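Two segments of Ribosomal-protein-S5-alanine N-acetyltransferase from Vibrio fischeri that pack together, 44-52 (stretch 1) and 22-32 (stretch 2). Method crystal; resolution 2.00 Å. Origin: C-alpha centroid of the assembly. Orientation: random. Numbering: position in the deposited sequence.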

ATOM      1  N   ALA A  44     -28.896  14.662  19.546  1.00 10.28           N
ATOM      2  CA  ALA A  44     -27.749  15.333  20.185  1.00 11.35           C
ATOM      3  C   ALA A  44     -26.423  15.059  19.483  1.00 11.78           C
ATOM      4  O   ALA A  44     -25.495  15.876  19.537  1.00 12.85           O
ATOM      5  CB  ALA A  44     -27.654  14.958  21.670  1.00 11.36           C
ATOM      6  N   PHE A  45     -26.349  13.917  18.809  1.00 12.18           N
ATOM      7  CA  PHE A  45     -25.201  13.531  18.012  1.00 12.66           C
ATOM      8  C   PHE A  45     -24.851  14.513  16.894  1.00 12.76           C
ATOM      9  O   PHE A  45     -23.703  14.559  16.438  1.00 13.11           O
ATOM     10  CB  PHE A  45     -25.469  12.151  17.411  1.00 13.25           C
ATOM     11  CG  PHE A  45     -24.257  11.489  16.866  1.00 13.70           C
ATOM     12  CD1 PHE A  45     -23.361  10.854  17.712  1.00 14.47           C
ATOM     13  CD2 PHE A  45     -24.010  11.489  15.495  1.00 14.29           C
ATOM     14  CE1 PHE A  45     -22.223  10.241  17.194  1.00 14.76           C
ATOM     15  CE2 PHE A  45     -22.887  10.862  14.976  1.00 12.79           C
ATOM     16  CZ  PHE A  45     -21.991  10.247  15.826  1.00 13.02           C
ATOM     17  N   PHE A  46     -25.834  15.286  16.445  1.00 12.50           N
ATOM     18  CA  PHE A  46     -25.657  16.157  15.299  1.00 12.66           C
ATOM     19  C   PHE A  46     -25.625  17.651  15.669  1.00 12.81           C
ATOM     20  O   PHE A  46     -25.595  18.502  14.781  1.00 12.84           O
ATOM     21  CB  PHE A  46     -26.734  15.889  14.245  1.00 12.64           C
ATOM     22  CG  PHE A  46     -26.827  14.446  13.801  1.00 12.51           C
ATOM     23  CD1 PHE A  46     -25.916  13.918  12.896  1.00 13.41           C
ATOM     24  CD2 PHE A  46     -27.850  13.623  14.263  1.00 11.98           C
ATOM     25  CE1 PHE A  46     -26.023  12.586  12.471  1.00 12.51           C
ATOM     26  CE2 PHE A  46     -27.960  12.303  13.840  1.00 11.69           C
ATOM     27  CZ  PHE A  46     -27.041  11.783  12.948  1.00 12.04           C
ATOM     28  N   THR A  47     -25.591  17.946  16.969  1.00 12.58           N
ATOM     29  CA  THR A  47     -25.522  19.313  17.493  1.00 12.71           C
ATOM     30  C   THR A  47     -24.182  19.588  18.186  1.00 12.15           C
ATOM     31  O   THR A  47     -23.636  18.690  18.824  1.00 11.24           O
ATOM     32  CB  THR A  47     -26.580  19.553  18.578  1.00 12.34           C
ATOM     33  OG1 THR A  47     -26.270  18.740  19.717  1.00 12.65           O
ATOM     34  CG2 THR A  47     -27.989  19.238  18.074  1.00 13.81           C
ATOM     35  N   PRO A  48     -23.694  20.851  18.121  1.00 12.13           N
ATOM     36  CA  PRO A  48     -22.504  21.253  18.880  1.00 12.14           C
ATOM     37  C   PRO A  48     -22.636  21.078  20.401  1.00 12.25           C
ATOM     38  O   PRO A  48     -21.671  20.676  21.047  1.00 11.99           O
ATOM     39  CB  PRO A  48     -22.325  22.733  18.506  1.00 12.50           C
ATOM     40  CG  PRO A  48     -22.983  22.859  17.168  1.00 12.26           C
ATOM     41  CD  PRO A  48     -24.164  21.937  17.238  1.00 12.25           C
ATOM     42  N   GLU A  49     -23.813  21.355  20.969  1.00 12.71           N
ATOM     43  CA  GLU A  49     -24.017  21.163  22.414  1.00 13.13           C
ATOM     44  C   GLU A  49     -23.873  19.706  22.848  1.00 13.08           C
ATOM     45  O   GLU A  49     -23.324  19.432  23.916  1.00 13.52           O
ATOM     46  CB  GLU A  49     -25.347  21.747  22.913  1.00 13.50           C
ATOM     47  CG  GLU A  49     -26.442  21.896  21.862  1.00 14.68           C
ATOM     48  CD  GLU A  49     -26.289  23.155  21.016  1.00 15.19           C
ATOM     49  OE1 GLU A  49     -26.363  24.276  21.565  1.00 15.65           O
ATOM     50  OE2 GLU A  49     -26.105  23.018  19.789  1.00 15.58           O
ATOM     51  N   GLY A  50     -24.342  18.780  22.017  1.00 12.99           N
ATOM     52  CA  GLY A  50     -24.206  17.344  22.306  1.00 12.86           C
ATOM     53  C   GLY A  50     -22.752  16.918  22.337  1.00 12.86           C
ATOM     54  O   GLY A  50     -22.342  16.091  23.157  1.00 13.44           O
ATOM     55  N   TRP A  51     -21.958  17.490  21.441  1.00 12.49           N
ATOM     56  CA  TRP A  51     -20.534  17.177  21.385  1.00 12.09           C
ATOM     57  C   TRP A  51     -19.698  17.806  22.503  1.00 11.71           C
ATOM     58  O   TRP A  51     -18.770  17.171  22.991  1.00 11.11           O
ATOM     59  CB  TRP A  51     -19.968  17.473  19.999  1.00 11.92           C
ATOM     60  CG  TRP A  51     -20.220  16.323  19.089  1.00 12.24           C
ATOM     61  CD1 TRP A  51     -21.279  16.160  18.250  1.00 12.36           C
ATOM     62  CD2 TRP A  51     -19.417  15.144  18.957  1.00 11.25           C
ATOM     63  NE1 TRP A  51     -21.183  14.959  17.593  1.00 10.98           N
ATOM     64  CE2 TRP A  51     -20.042  14.319  18.000  1.00 11.41           C
ATOM     65  CE3 TRP A  51     -18.220  14.714  19.542  1.00 12.28           C
ATOM     66  CZ2 TRP A  51     -19.518  13.079  17.615  1.00 11.14           C
ATOM     67  CZ3 TRP A  51     -17.688  13.463  19.151  1.00 11.57           C
ATOM     68  CH2 TRP A  51     -18.341  12.671  18.198  1.00 11.08           C
ATOM     69  N   LYS A  52     -20.054  19.022  22.931  1.00 11.85           N
ATOM     70  CA  LYS A  52     -19.410  19.654  24.088  1.00 11.49           C
ATOM     71  C   LYS A  52     -19.287  18.630  25.218  1.00 11.39           C
ATOM     72  O   LYS A  52     -18.195  18.398  25.740  1.00 11.16           O
ATOM     73  CB  LYS A  52     -20.206  20.877  24.572  1.00 11.67           C
TER
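Stretch 2, residues 22-32: TIANYFMRNRH

Stretch 2 lies on stretch 1 as a helix, residues 22-29, running on from earlier in the chain; residues 31-32 are also helical and continue later in the chain. Its partner is more broken: a 3-10 segment at 44-46, a turn at Thr47, then a helix from Pro48 onward. The axes of helices 48-52 and 22-29 approach to 8.7 Å, with their N-to-C directions at 124°, so they cross obliquely in a more antiparallel than parallel sense. The backbones are nearest at Phe46 and Ala24, whose CA atoms are 5.0 Å apart. The small Ala24 side chain permits this approach: its CB points toward stretch 1 and lies 3.5 Å from Pro48 N, 3.6 Å from Thr47 C and 3.9 Å from Pro48 CD.

Ile23, Ala24 and Phe27 all direct CA-to-CB toward stretch 1, as the spacing of one helical face allows. With chi1 t and chi2 p, Ile23 sets CG2 over the face of the Trp51 indole, 3.7 Å from the five-membered-ring centroid and 25° off the normal, a CH-pi contact; the shortest distance is 3.5 Å, from Ile23 CG2 to Trp51 CD2. Trp51, with chi1 m (-84°) and chi2 93°, also points toward the partner, and its indole is tethered within stretch 1 by a hydrogen bond from Trp51 NE1 to Phe45 O (2.8 Å, 144° at the hydrogen).

The Phe27 ring, with chi1 m (-76°), meets two others. Phe45, t at -165°, starts sideways but its end comes nearer, directing its edge at the Phe27 face: Phe45 CE2 is 3.5 Å from Phe27 CG, with centroids 4.7 Å apart and planes at 51°. Trp51 CZ2 is also 3.5 Å from Phe27 CE2, yet this is no stack. The planes are almost parallel, at 4°, but the rings meet rim to rim with centroids 5.8 Å apart.

Phe46 is m at chi1 (-55°), and its ring reaches along the helix to Phe27 O, 3.5 Å from Phe46 CE1 and near the ring plane. Selenomethionine Met28 (t, t, p) curls its terminal methyl back, placing CE 3.5 Å from Phe46 O. No hydrogen bond crosses between the modelled atoms; the 453 Å² buried is held by apolar packing.

Polar side-chain bonds lie within each stretch. Thr47, p at 66°, points CA-to-CB away from stretch 2 and caps its helix: OG1 accepts from Gly50 N at 3.0 Å and donates to Ala44 O at 3.0 Å. In stretch 2, Asn30 ND2 donates to Tyr26 O (3.0 Å, 169° at the hydrogen).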

ATOM      1  N   THR A  22     -17.355  21.854  14.548  1.00 12.47           N
ATOM      2  CA  THR A  22     -16.889  21.215  13.326  1.00 12.92           C
ATOM      3  C   THR A  22     -17.145  19.703  13.273  1.00 12.35           C
ATOM      4  O   THR A  22     -17.500  19.180  12.218  1.00 12.61           O
ATOM      5  CB  THR A  22     -15.415  21.554  13.021  1.00 13.46           C
ATOM      6  OG1 THR A  22     -15.027  20.919  11.800  1.00 15.82           O
ATOM      7  CG2 THR A  22     -14.500  21.091  14.132  1.00 13.02           C
ATOM      8  N   ILE A  23     -16.978  19.000  14.393  1.00 11.19           N
ATOM      9  CA  ILE A  23     -17.355  17.581  14.412  1.00 10.94           C
ATOM     10  C   ILE A  23     -18.874  17.393  14.229  1.00 10.33           C
ATOM     11  O   ILE A  23     -19.308  16.474  13.529  1.00 10.45           O
ATOM     12  CB  ILE A  23     -16.799  16.792  15.650  1.00 10.59           C
ATOM     13  CG1 ILE A  23     -16.917  15.276  15.434  1.00 10.62           C
ATOM     14  CG2 ILE A  23     -17.504  17.208  16.945  1.00 10.22           C
ATOM     15  CD1 ILE A  23     -16.060  14.741  14.316  1.00 10.32           C
ATOM     16  N   ALA A  24     -19.662  18.265  14.852  1.00  9.96           N
ATOM     17  CA  ALA A  24     -21.118  18.243  14.699  1.00 10.29           C
ATOM     18  C   ALA A  24     -21.496  18.420  13.229  1.00 10.44           C
ATOM     19  O   ALA A  24     -22.274  17.627  12.692  1.00 10.19           O
ATOM     20  CB  ALA A  24     -21.771  19.348  15.553  1.00 10.19           C
ATOM     21  N   ASN A  25     -20.939  19.463  12.595  1.00 10.63           N
ATOM     22  CA  ASN A  25     -21.178  19.740  11.177  1.00 10.85           C
ATOM     23  C   ASN A  25     -20.849  18.541  10.307  1.00 11.01           C
ATOM     24  O   ASN A  25     -21.574  18.239   9.368  1.00 11.56           O
ATOM     25  CB  ASN A  25     -20.382  20.958  10.701  1.00 11.33           C
ATOM     26  CG  ASN A  25     -20.878  22.249  11.301  1.00 11.65           C
ATOM     27  OD1 ASN A  25     -21.972  22.308  11.866  1.00 13.64           O
ATOM     28  ND2 ASN A  25     -20.081  23.299  11.176  1.00 13.20           N
ATOM     29  N   TYR A  26     -19.757  17.860  10.632  1.00 10.49           N
ATOM     30  CA  TYR A  26     -19.323  16.698   9.870  1.00 10.05           C
ATOM     31  C   TYR A  26     -20.369  15.576   9.888  1.00  9.88           C
ATOM     32  O   TYR A  26     -20.645  14.980   8.850  1.00 10.19           O
ATOM     33  CB  TYR A  26     -17.966  16.184  10.369  1.00  9.71           C
ATOM     34  CG  TYR A  26     -17.623  14.802   9.862  1.00  8.63           C
ATOM     35  CD1 TYR A  26     -17.104  14.617   8.582  1.00  6.41           C
ATOM     36  CD2 TYR A  26     -17.823  13.670  10.663  1.00  9.09           C
ATOM     37  CE1 TYR A  26     -16.818  13.357   8.108  1.00  5.56           C
ATOM     38  CE2 TYR A  26     -17.521  12.405  10.199  1.00  6.79           C
ATOM     39  CZ  TYR A  26     -17.016  12.253   8.924  1.00  7.05           C
ATOM     40  OH  TYR A  26     -16.713  10.994   8.464  1.00  8.45           O
ATOM     41  N   PHE A  27     -20.930  15.268  11.054  1.00  9.54           N
ATOM     42  CA  PHE A  27     -21.882  14.168  11.119  1.00  9.60           C
ATOM     43  C   PHE A  27     -23.219  14.607  10.558  1.00 10.13           C
ATOM     44  O   PHE A  27     -23.935  13.827   9.934  1.00 10.28           O
ATOM     45  CB  PHE A  27     -21.996  13.592  12.540  1.00  9.87           C
ATOM     46  CG  PHE A  27     -20.826  12.713  12.917  1.00 10.04           C
ATOM     47  CD1 PHE A  27     -20.609  11.509  12.251  1.00 10.40           C
ATOM     48  CD2 PHE A  27     -19.930  13.103  13.903  1.00 10.78           C
ATOM     49  CE1 PHE A  27     -19.520  10.694  12.570  1.00 11.96           C
ATOM     50  CE2 PHE A  27     -18.833  12.294  14.230  1.00 13.29           C
ATOM     51  CZ  PHE A  27     -18.633  11.083  13.563  1.00 12.42           C
HETATM   52  N   MSE A  28     -23.526  15.883  10.732  1.00 10.26           N
HETATM   53  CA  MSE A  28     -24.764  16.420  10.216  1.00 11.22           C
HETATM   54  C   MSE A  28     -24.700  16.469   8.686  1.00 11.33           C
HETATM   55  O   MSE A  28     -25.690  16.207   8.018  1.00 11.39           O
HETATM   56  CB  MSE A  28     -25.017  17.772  10.865  1.00 11.03           C
HETATM   57  CG  MSE A  28     -25.876  18.688  10.116  1.00 12.87           C
HETATM   58 SE   MSE A  28     -26.309  20.178  11.268  1.00 18.62          SE
HETATM   59  CE  MSE A  28     -24.587  20.536  12.115  1.00 16.00           C
ATOM     60  N   ARG A  29     -23.511  16.764   8.156  1.00 11.59           N
ATOM     61  CA  ARG A  29     -23.242  16.786   6.712  1.00 11.80           C
ATOM     62  C   ARG A  29     -23.375  15.393   6.085  1.00 11.88           C
ATOM     63  O   ARG A  29     -23.944  15.240   5.004  1.00 12.03           O
ATOM     64  CB  ARG A  29     -21.837  17.365   6.454  1.00 11.88           C
ATOM     65  CG  ARG A  29     -21.482  17.658   5.005  1.00 12.05           C
ATOM     66  CD  ARG A  29     -20.349  18.710   4.869  1.00 10.33           C
ATOM     67  NE  ARG A  29     -19.028  18.125   5.085  1.00  9.71           N
ATOM     68  CZ  ARG A  29     -18.273  18.293   6.177  1.00  9.60           C
ATOM     69  NH1 ARG A  29     -18.674  19.058   7.188  1.00  8.83           N
ATOM     70  NH2 ARG A  29     -17.094  17.696   6.253  1.00  8.73           N
ATOM     71  N   ASN A  30     -22.868  14.375   6.779  1.00 11.94           N
ATOM     72  CA  ASN A  30     -22.882  13.014   6.265  1.00 11.81           C
ATOM     73  C   ASN A  30     -23.984  12.097   6.826  1.00 12.09           C
ATOM     74  O   ASN A  30     -23.938  10.880   6.621  1.00 12.44           O
ATOM     75  CB  ASN A  30     -21.497  12.381   6.451  1.00 11.37           C
ATOM     76  CG  ASN A  30     -20.445  13.040   5.599  1.00 11.11           C
ATOM     77  OD1 ASN A  30     -20.255  12.672   4.449  1.00 12.26           O
ATOM     78  ND2 ASN A  30     -19.753  14.026   6.161  1.00 10.37           N
ATOM     79  N   ARG A  31     -24.965  12.686   7.509  1.00 12.50           N
ATOM     80  CA  ARG A  31     -26.118  11.961   8.093  1.00 12.55           C
ATOM     81  C   ARG A  31     -26.693  10.859   7.199  1.00 12.74           C
ATOM     82  O   ARG A  31     -26.852   9.716   7.638  1.00 12.42           O
ATOM     83  CB  ARG A  31     -27.253  12.943   8.444  1.00 12.69           C
ATOM     84  N   HIS A  32     -27.020  11.226   5.957  1.00 12.35           N
ATOM     85  CA  HIS A  32     -27.663  10.332   5.000  1.00 11.99           C
ATOM     86  C   HIS A  32     -26.758   9.258   4.417  1.00 11.86           C
ATOM     87  O   HIS A  32     -27.161   8.090   4.334  1.00 11.44           O
ATOM     88  CB  HIS A  32     -28.328  11.144   3.878  1.00 12.46           C
ATOM     89  CG  HIS A  32     -29.820  11.094   3.905  1.00 12.47           C
ATOM     90  ND1 HIS A  32     -30.589  11.232   2.767  1.00 13.71           N
ATOM     91  CD2 HIS A  32     -30.687  10.891   4.925  1.00 12.29           C
ATOM     92  CE1 HIS A  32     -31.865  11.132   3.089  1.00 13.34           C
ATOM     93  NE2 HIS A  32     -31.950  10.925   4.392  1.00 13.52           N
TER